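Long-range contacts in extracellular invertase (Aspergillus kawachii, PDB 5XH8), which probably hydrolyses the beta-fructofuranosidic bond of sucrose and, with high transfructosylation activity, transfers fructosyl groups to build fructooligosaccharides such as 1-kestose: residues Y164-R170 with I195-H200; R341-W347 with L370-L376; R469-S475 with Y490-E496. Numbering follows the deposited sequence.

How the interactions relate
The three contacts are all antiparallel strand pairings, in series along the chain and touching nowhere. Interactions 1 and 2 belong to different blades of the N-terminal beta-propeller of this GH32 enzyme; their centres lie 26 Å apart and their nearest atoms about 11 Å. Interaction 3 is in the C-terminal beta-sandwich, its centre 29 Å from that of interaction 2 and 40 Å from that of interaction 1. The centre of interaction 2 lies about 6 Å from the centre of the chain. Small ligands occur on the propeller side: the His-200 side chain lies about 3 Å from a glycerol, probably from the crystallisation liquor, and the Val-346 side chain about 7 Å from the sodium ion.

Interaction 1: Y164-R170 with I195-H200; sequences YNVTAFR and ISGGLH
Strand 168-170 runs antiparallel to strand 195-199, with short axes 4.8 Å apart at 171°, in one four-stranded blade of a GH32 beta-propeller. The register pairs Val-166 with Leu-199, Phe-169 with Gly-197 (both non-hydrogen-bonded) and Arg-170 with Ser-196 (hydrogen-bonded). At Thr-167 (phi/psi -79/-29) the chain turns a corner, dividing the bonds into two groups. Beyond it, Arg-170 N donates to Ser-196 O (3.2 Å) and Ser-196 N to Arg-170 O (2.9 Å). At and before it, Thr-167 N donates to Gly-198 O (3.0 Å) and His-200 N to Asn-165 O (2.9 Å). Phe-169 N and O point off the pair and are satisfied by Glu-134 and Gln-136, while Ala-168 O receives a CA-H...O contact from Gly-197 CA at 3.4 Å. On this backbone a CB would clash at either glycine: 1.9 Å from Ala-168 O at Gly-197, 2.9 Å from Thr-167 OG1 at Gly-198. Thr-167 (p) lays CG2 over the His-200 ring, 3.8 Å from its centroid, and bonds through OG1 to Asn-246; His-200 ND1 bonds to a glycerol, probably from the crystallisation liquor. Ile-195 CG2 covers the Phe-169 ring (t), 3.8 Å from the ring centroid. Arg-170, the arginine of the family's Arg-Asp-Pro motif, makes salt bridges to Glu-134 and Glu-248, and Ser-196 OG accepts from Gly-250 N. Strand 166-176 forms an edge of its blade, facing residues of the sheets before and after it in sequence, while strand 191-199 is flanked on its other side by strand 203-211.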
loop_
_atom_site.group_PDB
_atom_site.type_symbol
_atom_site.label_atom_id
_atom_site.label_comp_id
_atom_site.label_asym_id
_atom_site.label_seq_id
_atom_site.Cartn_x
_atom_site.Cartn_y
_atom_site.Cartn_z
ATOM N N TYR A 164 -9.566 -9.506 -5.297
ATOM C CA TYR A 164 -9.238 -10.919 -5.057
ATOM C C TYR A 164 -9.169 -11.154 -3.554
ATOM O O TYR A 164 -8.525 -10.391 -2.830
ATOM C CB TYR A 164 -7.909 -11.297 -5.706
ATOM C CG TYR A 164 -7.970 -11.604 -7.192
ATOM C CD1 TYR A 164 -8.965 -11.057 -8.026
ATOM C CD2 TYR A 164 -7.013 -12.437 -7.780
ATOM C CE1 TYR A 164 -8.993 -11.332 -9.396
ATOM C CE2 TYR A 164 -7.033 -12.715 -9.157
ATOM C CZ TYR A 164 -8.028 -12.166 -9.956
ATOM O OH TYR A 164 -8.080 -12.433 -11.315
ATOM N N ASN A 165 -9.860 -12.189 -3.092
ATOM C CA ASN A 165 -9.903 -12.568 -1.696
ATOM C C ASN A 165 -8.862 -13.681 -1.491
ATOM O O ASN A 165 -9.162 -14.903 -1.508
ATOM C CB ASN A 165 -11.315 -13.031 -1.356
ATOM C CG ASN A 165 -11.469 -13.416 0.100
ATOM O OD1 ASN A 165 -10.620 -13.137 0.939
ATOM N ND2 ASN A 165 -12.570 -14.064 0.406
ATOM N N VAL A 166 -7.612 -13.250 -1.375
ATOM C CA VAL A 166 -6.489 -14.175 -1.283
ATOM C C VAL A 166 -6.373 -14.913 0.061
ATOM O O VAL A 166 -6.705 -14.360 1.099
ATOM C CB VAL A 166 -5.158 -13.473 -1.575
ATOM C CG1 VAL A 166 -5.134 -12.992 -3.020
ATOM C CG2 VAL A 166 -4.897 -12.339 -0.571
ATOM N N THR A 167 -5.874 -16.155 0.018
ATOM C CA THR A 167 -5.464 -16.902 1.204
ATOM C C THR A 167 -4.088 -16.456 1.708
ATOM O O THR A 167 -3.791 -16.577 2.907
ATOM C CB THR A 167 -5.362 -18.407 0.926
ATOM O OG1 THR A 167 -4.652 -18.639 -0.299
ATOM C CG2 THR A 167 -6.762 -19.043 0.852
ATOM N N ALA A 168 -3.279 -15.984 0.760
ATOM C CA ALA A 168 -1.894 -15.602 0.920
ATOM C C ALA A 168 -1.470 -14.934 -0.370
ATOM O O ALA A 168 -2.032 -15.222 -1.448
ATOM C CB ALA A 168 -1.009 -16.825 1.144
ATOM N N PHE A 169 -0.454 -14.075 -0.261
ATOM C CA PHE A 169 0.067 -13.325 -1.393
ATOM C C PHE A 169 1.523 -12.906 -1.141
ATOM O O PHE A 169 1.807 -11.755 -0.801
ATOM C CB PHE A 169 -0.838 -12.123 -1.648
ATOM C CG PHE A 169 -0.558 -11.412 -2.935
ATOM C CD1 PHE A 169 -0.880 -11.995 -4.143
ATOM C CD2 PHE A 169 -0.029 -10.147 -2.932
ATOM C CE1 PHE A 169 -0.618 -11.342 -5.335
ATOM C CE2 PHE A 169 0.222 -9.478 -4.120
ATOM C CZ PHE A 169 -0.083 -10.078 -5.326
ATOM N N ARG A 170 2.451 -13.848 -1.316
ATOM C CA ARG A 170 3.821 -13.629 -0.862
ATOM C C ARG A 170 4.844 -14.460 -1.606
ATOM O O ARG A 170 4.485 -15.259 -2.484
ATOM C CB ARG A 170 3.904 -13.899 0.645
ATOM C CG ARG A 170 3.400 -15.257 1.086
ATOM C CD ARG A 170 3.773 -15.538 2.554
ATOM N NE ARG A 170 3.222 -16.817 3.006
ATOM C CZ ARG A 170 1.991 -17.021 3.494
ATOM N NH1 ARG A 170 1.132 -16.012 3.697
ATOM N NH2 ARG A 170 1.617 -18.269 3.822
ATOM N N ILE A 195 4.023 -14.961 -7.638
ATOM C CA ILE A 195 3.690 -14.741 -6.241
ATOM C C ILE A 195 2.819 -15.916 -5.846
ATOM O O ILE A 195 1.950 -16.316 -6.625
ATOM C CB ILE A 195 2.983 -13.379 -6.040
ATOM C CG1 ILE A 195 3.926 -12.224 -6.480
ATOM C CG2 ILE A 195 2.553 -13.230 -4.582
ATOM C CD1 ILE A 195 3.334 -10.821 -6.375
ATOM N N SER A 196 3.059 -16.486 -4.667
ATOM C CA SER A 196 2.391 -17.733 -4.266
ATOM C C SER A 196 1.288 -17.496 -3.269
ATOM O O SER A 196 1.420 -16.688 -2.334
ATOM C CB SER A 196 3.391 -18.742 -3.686
ATOM O OG SER A 196 4.397 -19.055 -4.633
ATOM N N GLY A 197 0.183 -18.214 -3.446
ATOM C CA GLY A 197 -0.850 -18.262 -2.407
ATOM C C GLY A 197 -2.053 -19.044 -2.891
ATOM O O GLY A 197 -1.951 -20.243 -3.181
ATOM N N GLY A 198 -3.176 -18.349 -2.994
ATOM C CA GLY A 198 -4.429 -18.938 -3.449
ATOM C C GLY A 198 -5.580 -17.987 -3.232
ATOM O O GLY A 198 -5.378 -16.823 -2.841
ATOM N N LEU A 199 -6.786 -18.487 -3.468
ATOM C CA LEU A 199 -8.002 -17.713 -3.293
ATOM C C LEU A 199 -8.962 -18.488 -2.403
ATOM O O LEU A 199 -9.133 -19.696 -2.564
ATOM C CB LEU A 199 -8.649 -17.411 -4.652
ATOM C CG LEU A 199 -7.910 -16.480 -5.593
ATOM C CD1 LEU A 199 -8.595 -16.414 -6.967
ATOM C CD2 LEU A 199 -7.808 -15.079 -5.002
ATOM N N HIS A 200 -9.565 -17.788 -1.453
ATOM C CA HIS A 200 -10.535 -18.387 -0.552
ATOM C C HIS A 200 -11.692 -18.984 -1.373
ATOM O O HIS A 200 -12.135 -18.380 -2.352
ATOM C CB HIS A 200 -11.074 -17.349 0.432
ATOM C CG HIS A 200 -10.126 -17.014 1.540
ATOM N ND1 HIS A 200 -10.047 -17.754 2.696
ATOM C CD2 HIS A 200 -9.223 -16.011 1.676
ATOM C CE1 HIS A 200 -9.133 -17.231 3.494
ATOM N NE2 HIS A 200 -8.614 -16.176 2.897
#

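Interaction 2: R341-W347 with L370-L376; sequences RFISYVW and LLLPREL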
loop_
_atom_site.group_PDB
_atom_site.type_symbol
_atom_site.label_atom_id
_atom_site.label_comp_id
_atom_site.label_asym_id
_atom_site.label_seq_id
_atom_site.Cartn_x
_atom_site.Cartn_y
_atom_site.Cartn_z
ATOM N N ARG A 341 23.429 -24.419 -14.014
ATOM C CA ARG A 341 22.716 -25.307 -13.083
ATOM C C ARG A 341 21.568 -24.566 -12.447
ATOM O O ARG A 341 21.512 -23.350 -12.521
ATOM C CB ARG A 341 23.677 -25.801 -12.008
ATOM C CG ARG A 341 24.676 -26.821 -12.532
ATOM C CD ARG A 341 25.607 -27.276 -11.455
ATOM N NE ARG A 341 26.616 -26.280 -11.121
ATOM C CZ ARG A 341 27.509 -26.414 -10.139
ATOM N NH1 ARG A 341 27.501 -27.490 -9.358
ATOM N NH2 ARG A 341 28.410 -25.470 -9.933
ATOM N N PHE A 342 20.638 -25.324 -11.871
ATOM C CA PHE A 342 19.654 -24.819 -10.948
ATOM C C PHE A 342 19.893 -25.502 -9.592
ATOM O O PHE A 342 19.667 -26.711 -9.444
ATOM C CB PHE A 342 18.230 -25.080 -11.427
ATOM C CG PHE A 342 17.193 -24.383 -10.585
ATOM C CD1 PHE A 342 16.884 -23.048 -10.813
ATOM C CD2 PHE A 342 16.555 -25.051 -9.544
ATOM C CE1 PHE A 342 15.954 -22.396 -10.023
ATOM C CE2 PHE A 342 15.626 -24.405 -8.752
ATOM C CZ PHE A 342 15.334 -23.076 -8.981
ATOM N N ILE A 343 20.368 -24.714 -8.621
ATOM C CA ILE A 343 20.719 -25.214 -7.296
ATOM C C ILE A 343 19.574 -24.863 -6.357
ATOM O O ILE A 343 19.198 -23.683 -6.261
ATOM C CB ILE A 343 22.023 -24.562 -6.809
ATOM C CG1 ILE A 343 23.155 -24.717 -7.851
ATOM C CG2 ILE A 343 22.409 -25.079 -5.412
ATOM C CD1 ILE A 343 23.460 -26.148 -8.275
ATOM N N SER A 344 19.009 -25.871 -5.690
ATOM C CA SER A 344 17.939 -25.707 -4.707
ATOM C C SER A 344 18.383 -26.113 -3.285
ATOM O O SER A 344 18.976 -27.198 -3.080
ATOM C CB SER A 344 16.748 -26.576 -5.088
ATOM O OG SER A 344 15.629 -26.258 -4.291
ATOM N N TYR A 345 18.110 -25.223 -2.328
ATOM C CA TYR A 345 18.245 -25.487 -0.900
ATOM C C TYR A 345 16.868 -25.669 -0.302
ATOM O O TYR A 345 16.045 -24.743 -0.281
ATOM C CB TYR A 345 18.943 -24.327 -0.173
ATOM C CG TYR A 345 20.371 -24.104 -0.553
ATOM C CD1 TYR A 345 20.701 -23.362 -1.691
ATOM C CD2 TYR A 345 21.406 -24.605 0.221
ATOM C CE1 TYR A 345 22.021 -23.158 -2.057
ATOM C CE2 TYR A 345 22.726 -24.400 -0.118
ATOM C CZ TYR A 345 23.038 -23.681 -1.263
ATOM O OH TYR A 345 24.343 -23.471 -1.621
ATOM N N VAL A 346 16.625 -26.859 0.210
ATOM C CA VAL A 346 15.430 -27.172 0.976
ATOM C C VAL A 346 15.640 -26.802 2.451
ATOM O O VAL A 346 16.720 -26.992 2.978
ATOM C CB VAL A 346 15.129 -28.677 0.874
ATOM C CG1 VAL A 346 13.917 -29.076 1.726
ATOM C CG2 VAL A 346 14.891 -29.059 -0.583
ATOM N N TRP A 347 14.599 -26.292 3.099
ATOM C CA TRP A 347 14.639 -25.986 4.527
ATOM C C TRP A 347 14.260 -27.233 5.311
ATOM O O TRP A 347 13.294 -27.901 4.961
ATOM C CB TRP A 347 13.623 -24.888 4.852
ATOM C CG TRP A 347 13.476 -24.440 6.278
ATOM C CD1 TRP A 347 14.467 -24.181 7.163
ATOM C CD2 TRP A 347 12.246 -24.149 6.953
ATOM N NE1 TRP A 347 13.940 -23.747 8.347
ATOM C CE2 TRP A 347 12.576 -23.722 8.250
ATOM C CE3 TRP A 347 10.894 -24.213 6.587
ATOM C CZ2 TRP A 347 11.610 -23.353 9.187
ATOM C CZ3 TRP A 347 9.933 -23.855 7.519
ATOM C CH2 TRP A 347 10.292 -23.430 8.802
ATOM N N LEU A 370 19.398 -25.603 6.574
ATOM C CA LEU A 370 19.104 -25.914 5.192
ATOM C C LEU A 370 19.701 -27.278 4.910
ATOM O O LEU A 370 20.701 -27.680 5.539
ATOM C CB LEU A 370 19.726 -24.890 4.232
ATOM C CG LEU A 370 19.325 -23.429 4.404
ATOM C CD1 LEU A 370 19.768 -22.600 3.199
ATOM C CD2 LEU A 370 17.831 -23.296 4.626
ATOM N N LEU A 371 19.100 -27.983 3.963
ATOM C CA LEU A 371 19.690 -29.228 3.461
ATOM C C LEU A 371 20.831 -28.937 2.470
ATOM O O LEU A 371 21.100 -27.772 2.110
ATOM C CB LEU A 371 18.604 -30.098 2.846
ATOM C CG LEU A 371 17.467 -30.441 3.821
ATOM C CD1 LEU A 371 16.469 -31.368 3.136
ATOM C CD2 LEU A 371 18.004 -31.082 5.091
ATOM N N LEU A 372 21.548 -29.987 2.075
ATOM C CA LEU A 372 22.655 -29.842 1.147
ATOM C C LEU A 372 22.138 -29.209 -0.175
ATOM O O LEU A 372 21.027 -29.508 -0.608
ATOM C CB LEU A 372 23.265 -31.214 0.806
ATOM C CG LEU A 372 23.827 -32.071 1.945
ATOM C CD1 LEU A 372 24.082 -33.472 1.411
ATOM C CD2 LEU A 372 25.066 -31.411 2.531
ATOM N N PRO A 373 22.939 -28.342 -0.805
ATOM C CA PRO A 373 22.506 -27.808 -2.092
ATOM C C PRO A 373 22.290 -28.954 -3.059
ATOM O O PRO A 373 23.118 -29.890 -3.088
ATOM C CB PRO A 373 23.692 -26.946 -2.542
ATOM C CG PRO A 373 24.866 -27.438 -1.751
ATOM C CD PRO A 373 24.288 -27.886 -0.439
ATOM N N ARG A 374 21.207 -28.894 -3.834
ATOM C CA ARG A 374 20.873 -29.954 -4.781
ATOM C C ARG A 374 20.826 -29.403 -6.220
ATOM O O ARG A 374 20.248 -28.333 -6.474
ATOM C CB ARG A 374 19.544 -30.591 -4.432
ATOM C CG ARG A 374 19.583 -31.361 -3.132
ATOM C CD ARG A 374 18.242 -31.831 -2.628
ATOM N NE ARG A 374 18.445 -32.480 -1.325
ATOM C CZ ARG A 374 17.488 -32.935 -0.523
ATOM N NH1 ARG A 374 16.208 -32.830 -0.839
ATOM N NH2 ARG A 374 17.833 -33.503 0.619
ATOM N N GLU A 375 21.477 -30.134 -7.130
ATOM C CA GLU A 375 21.341 -29.934 -8.575
ATOM C C GLU A 375 20.039 -30.560 -9.038
ATOM O O GLU A 375 19.726 -31.701 -8.669
ATOM C CB GLU A 375 22.544 -30.527 -9.344
ATOM C CG GLU A 375 23.789 -29.692 -9.204
ATOM C CD GLU A 375 25.005 -30.311 -9.866
ATOM O OE1 GLU A 375 24.800 -31.084 -10.796
ATOM O OE2 GLU A 375 26.160 -30.004 -9.489
ATOM N N LEU A 376 19.254 -29.780 -9.795
ATOM C CA LEU A 376 18.052 -30.289 -10.440
ATOM C C LEU A 376 18.278 -30.356 -11.954
ATOM O O LEU A 376 18.889 -29.436 -12.553
ATOM C CB LEU A 376 16.845 -29.419 -10.121
ATOM C CG LEU A 376 16.502 -29.218 -8.647
ATOM C CD1 LEU A 376 15.159 -28.495 -8.551
ATOM C CD2 LEU A 376 16.461 -30.517 -7.858
HETATM O O HOH W 1 21.164 -28.206 -12.075
HETATM O O HOH W 2 18.479 -28.827 -0.891
#
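This antiparallel pairing belongs to a blade of the GH32 beta-propeller, where strand 341-348 lies between strands 318-326 and 366-385. The short axes of 341-347 and 374-376 approach to 4.8 Å at 134°, a strong twist. Direct backbone bonds fall into two ladders. In the first, Ser-344 and Arg-374 exchange two bonds (Ser-344 N to Arg-374 O and Arg-374 N to Ser-344 O, each 2.9 Å), and Leu-376 N donates to Phe-342 O (3.1 Å). In the second, Leu-371 N donates to Val-346 O at 2.8 Å, almost linearly (176°). Between them the register slips by one residue. At one end Arg-341 NH1 forms a salt bridge with Glu-375 OE2 (2.9 Å), in a network that extends to Glu-421 and Arg-420 and so ties this blade to helix 420-426. Arg-374, mid-contact, makes salt bridges to Asp-313 and to Glu-552 of the C-terminal sandwich, and thus spans the domain interface. Apolar packing fills both faces. On one, Phe-342 CD2 meets Leu-376 CD1 at 3.8 Å; on the other, Ile-343 CG2 lies 3.7 Å from Pro-373 CB, and the Tyr-345 ring turns a face to Pro-373, its CZ 3.6 Å from Pro-373 CB. Trp-347 leads toward strand 37-47, donating through NE1 to Ile-39 O. Water completes the backbone pairing. Water 1 joins Phe-342 N (2.9 Å) to Leu-376 O (2.6 Å). At the slip, water 2 accepts from Val-346 N at 2.9 Å and donates to Ser-344 O at 2.8 Å and Leu-372 O at 2.7 Å.

Interaction 3: R469-S475 with Y490-E496; sequences RGSGLKS and YYQFSNE
Water takes over where the strand pairing stops. At the open end of hairpin 474-481/487-492 in the C-terminal sandwich, Ser-475 and Tyr-491 form a hydrogen-bonded antiparallel pair (Ser-475 N to Tyr-491 O 3.1 Å, Tyr-491 N to Ser-475 O 2.8 Å) and Lys-474 and Gln-492 a non-hydrogen-bonded one. Beyond them direct backbone bonds cease, though the segments stay close (Gly-470 CA to Ser-494 CA 5.3 Å). Water 5 links Ser-471 O (2.6 Å), Leu-473 O (2.6 Å) and Ser-494 N (2.9 Å); water 4 joins Gly-470 N (3.0 Å) to Phe-493 O (2.8 Å). Gly-470 (phi/psi 62/10) precedes an ST turn, Leu-473 N donating to Ser-471 OG (3.1 Å), also bonded to Ala-468 O. Phe-493 (m) packs between the segments, its CD1 3.6 Å from Leu-473 CD2. Arg-469 NH1, bonded to Leu-526 O, reaches Glu-496 OE2 through water 3 (2.7 Å from NH1, a weak 2.9 Å from OE2); Arg-469 pairs with Asp-528, Glu-496 with Arg-525. Bridging water and Phe-493, not a direct ion pair, hold this end.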
loop_
_atom_site.group_PDB
_atom_site.type_symbol
_atom_site.label_atom_id
_atom_site.label_comp_id
_atom_site.label_asym_id
_atom_site.label_seq_id
_atom_site.Cartn_x
_atom_site.Cartn_y
_atom_site.Cartn_z
ATOM N N ARG A 469 8.767 -58.150 -5.253
ATOM C CA ARG A 469 7.615 -57.355 -5.710
ATOM C C ARG A 469 6.327 -57.737 -4.972
ATOM O O ARG A 469 6.038 -58.914 -4.793
ATOM C CB ARG A 469 7.438 -57.532 -7.225
ATOM C CG ARG A 469 6.367 -56.668 -7.889
ATOM C CD ARG A 469 6.836 -55.245 -8.118
ATOM N NE ARG A 469 7.975 -55.103 -9.032
ATOM C CZ ARG A 469 8.677 -53.973 -9.209
ATOM N NH1 ARG A 469 8.355 -52.853 -8.549
ATOM N NH2 ARG A 469 9.712 -53.939 -10.051
ATOM N N GLY A 470 5.582 -56.736 -4.503
ATOM C CA GLY A 470 4.351 -56.961 -3.760
ATOM C C GLY A 470 4.449 -57.718 -2.439
ATOM O O GLY A 470 3.415 -58.065 -1.872
ATOM N N SER A 471 5.661 -57.958 -1.934
ATOM C CA SER A 471 5.865 -58.820 -0.760
ATOM C C SER A 471 6.082 -58.008 0.504
ATOM O O SER A 471 6.142 -56.770 0.463
ATOM C CB SER A 471 7.089 -59.706 -0.967
ATOM O OG SER A 471 8.281 -59.015 -0.611
ATOM N N GLY A 472 6.255 -58.721 1.615
ATOM C CA GLY A 472 6.536 -58.119 2.921
ATOM C C GLY A 472 8.009 -57.872 3.224
ATOM O O GLY A 472 8.362 -57.682 4.386
ATOM N N LEU A 473 8.864 -57.879 2.195
ATOM C CA LEU A 473 10.287 -57.547 2.326
ATOM C C LEU A 473 10.530 -56.141 2.919
ATOM O O LEU A 473 9.828 -55.176 2.567
ATOM C CB LEU A 473 11.000 -57.659 0.964
ATOM C CG LEU A 473 12.504 -57.313 0.935
ATOM C CD1 LEU A 473 13.277 -58.232 0.001
ATOM C CD2 LEU A 473 12.780 -55.847 0.558
ATOM N N LYS A 474 11.523 -56.080 3.818
ATOM C CA LYS A 474 12.090 -54.854 4.364
ATOM C C LYS A 474 13.582 -55.067 4.454
ATOM O O LYS A 474 14.024 -55.950 5.192
ATOM C CB LYS A 474 11.554 -54.560 5.758
ATOM C CG LYS A 474 10.077 -54.249 5.782
ATOM C CD LYS A 474 9.535 -54.215 7.186
ATOM C CE LYS A 474 8.047 -54.487 7.145
ATOM N NZ LYS A 474 7.412 -54.027 8.394
ATOM N N SER A 475 14.357 -54.283 3.701
ATOM C CA SER A 475 15.812 -54.353 3.755
ATOM C C SER A 475 16.465 -52.959 3.724
ATOM O O SER A 475 16.009 -52.058 3.018
ATOM C CB SER A 475 16.338 -55.217 2.595
ATOM O OG SER A 475 15.476 -56.327 2.331
ATOM N N TYR A 490 15.163 -48.278 5.674
ATOM C CA TYR A 490 14.943 -49.455 4.829
ATOM C C TYR A 490 13.974 -49.239 3.680
ATOM O O TYR A 490 13.140 -48.348 3.738
ATOM C CB TYR A 490 14.486 -50.619 5.704
ATOM C CG TYR A 490 13.172 -50.415 6.435
ATOM C CD1 TYR A 490 13.137 -49.861 7.716
ATOM C CD2 TYR A 490 11.977 -50.832 5.876
ATOM C CE1 TYR A 490 11.948 -49.720 8.406
ATOM C CE2 TYR A 490 10.777 -50.679 6.557
ATOM C CZ TYR A 490 10.772 -50.127 7.815
ATOM O OH TYR A 490 9.583 -49.983 8.469
ATOM N N TYR A 491 14.130 -50.038 2.621
ATOM C CA TYR A 491 13.140 -50.117 1.549
ATOM C C TYR A 491 12.111 -51.193 1.868
ATOM O O TYR A 491 12.437 -52.243 2.410
ATOM C CB TYR A 491 13.786 -50.396 0.198
ATOM C CG TYR A 491 12.813 -50.213 -0.943
ATOM C CD1 TYR A 491 12.501 -48.931 -1.416
ATOM C CD2 TYR A 491 12.166 -51.306 -1.530
ATOM C CE1 TYR A 491 11.587 -48.743 -2.447
ATOM C CE2 TYR A 491 11.250 -51.131 -2.566
ATOM C CZ TYR A 491 10.963 -49.849 -3.027
ATOM O OH TYR A 491 10.046 -49.660 -4.045
ATOM N N GLN A 492 10.873 -50.915 1.504
ATOM C CA GLN A 492 9.722 -51.734 1.788
ATOM C C GLN A 492 8.918 -51.846 0.484
ATOM O O GLN A 492 8.460 -50.821 -0.055
ATOM C CB GLN A 492 8.930 -51.015 2.869
ATOM C CG GLN A 492 7.655 -51.659 3.328
ATOM C CD GLN A 492 7.073 -50.931 4.519
ATOM O OE1 GLN A 492 6.314 -49.978 4.373
ATOM N NE2 GLN A 492 7.424 -51.379 5.709
ATOM N N PHE A 493 8.765 -53.066 -0.049
ATOM C CA PHE A 493 7.985 -53.260 -1.291
ATOM C C PHE A 493 6.486 -53.155 -1.127
ATOM O O PHE A 493 5.831 -52.780 -2.080
ATOM C CB PHE A 493 8.324 -54.582 -1.999
ATOM C CG PHE A 493 9.565 -54.512 -2.829
ATOM C CD1 PHE A 493 10.794 -54.798 -2.267
ATOM C CD2 PHE A 493 9.505 -54.140 -4.158
ATOM C CE1 PHE A 493 11.944 -54.732 -3.020
ATOM C CE2 PHE A 493 10.656 -54.071 -4.923
ATOM C CZ PHE A 493 11.879 -54.369 -4.348
ATOM N N SER A 494 5.943 -53.458 0.049
ATOM C CA SER A 494 4.480 -53.441 0.265
ATOM C C SER A 494 3.790 -52.137 -0.136
ATOM O O SER A 494 2.679 -52.163 -0.674
ATOM C CB SER A 494 4.156 -53.718 1.722
ATOM O OG SER A 494 4.753 -52.738 2.550
ATOM N N ASN A 495 4.442 -51.005 0.151
ATOM C CA ASN A 495 3.968 -49.677 -0.295
ATOM C C ASN A 495 5.030 -48.905 -1.083
ATOM O O ASN A 495 4.936 -47.678 -1.243
ATOM C CB ASN A 495 3.482 -48.856 0.896
ATOM C CG ASN A 495 4.530 -48.725 2.003
ATOM O OD1 ASN A 495 5.663 -49.186 1.889
ATOM N ND2 ASN A 495 4.136 -48.094 3.087
ATOM N N GLU A 496 6.023 -49.632 -1.599
ATOM C CA GLU A 496 7.071 -49.057 -2.398
ATOM C C GLU A 496 7.655 -47.791 -1.738
ATOM O O GLU A 496 7.675 -46.730 -2.359
ATOM C CB GLU A 496 6.522 -48.717 -3.780
ATOM C CG GLU A 496 5.926 -49.881 -4.550
ATOM C CD GLU A 496 5.588 -49.464 -5.959
ATOM O OE1 GLU A 496 4.510 -48.885 -6.137
ATOM O OE2 GLU A 496 6.414 -49.663 -6.885
HETATM O O HOH W 3 6.221 -52.528 -6.956
HETATM O O HOH W 4 6.020 -53.806 -4.681
HETATM O O HOH W 5 7.286 -55.058 2.131
#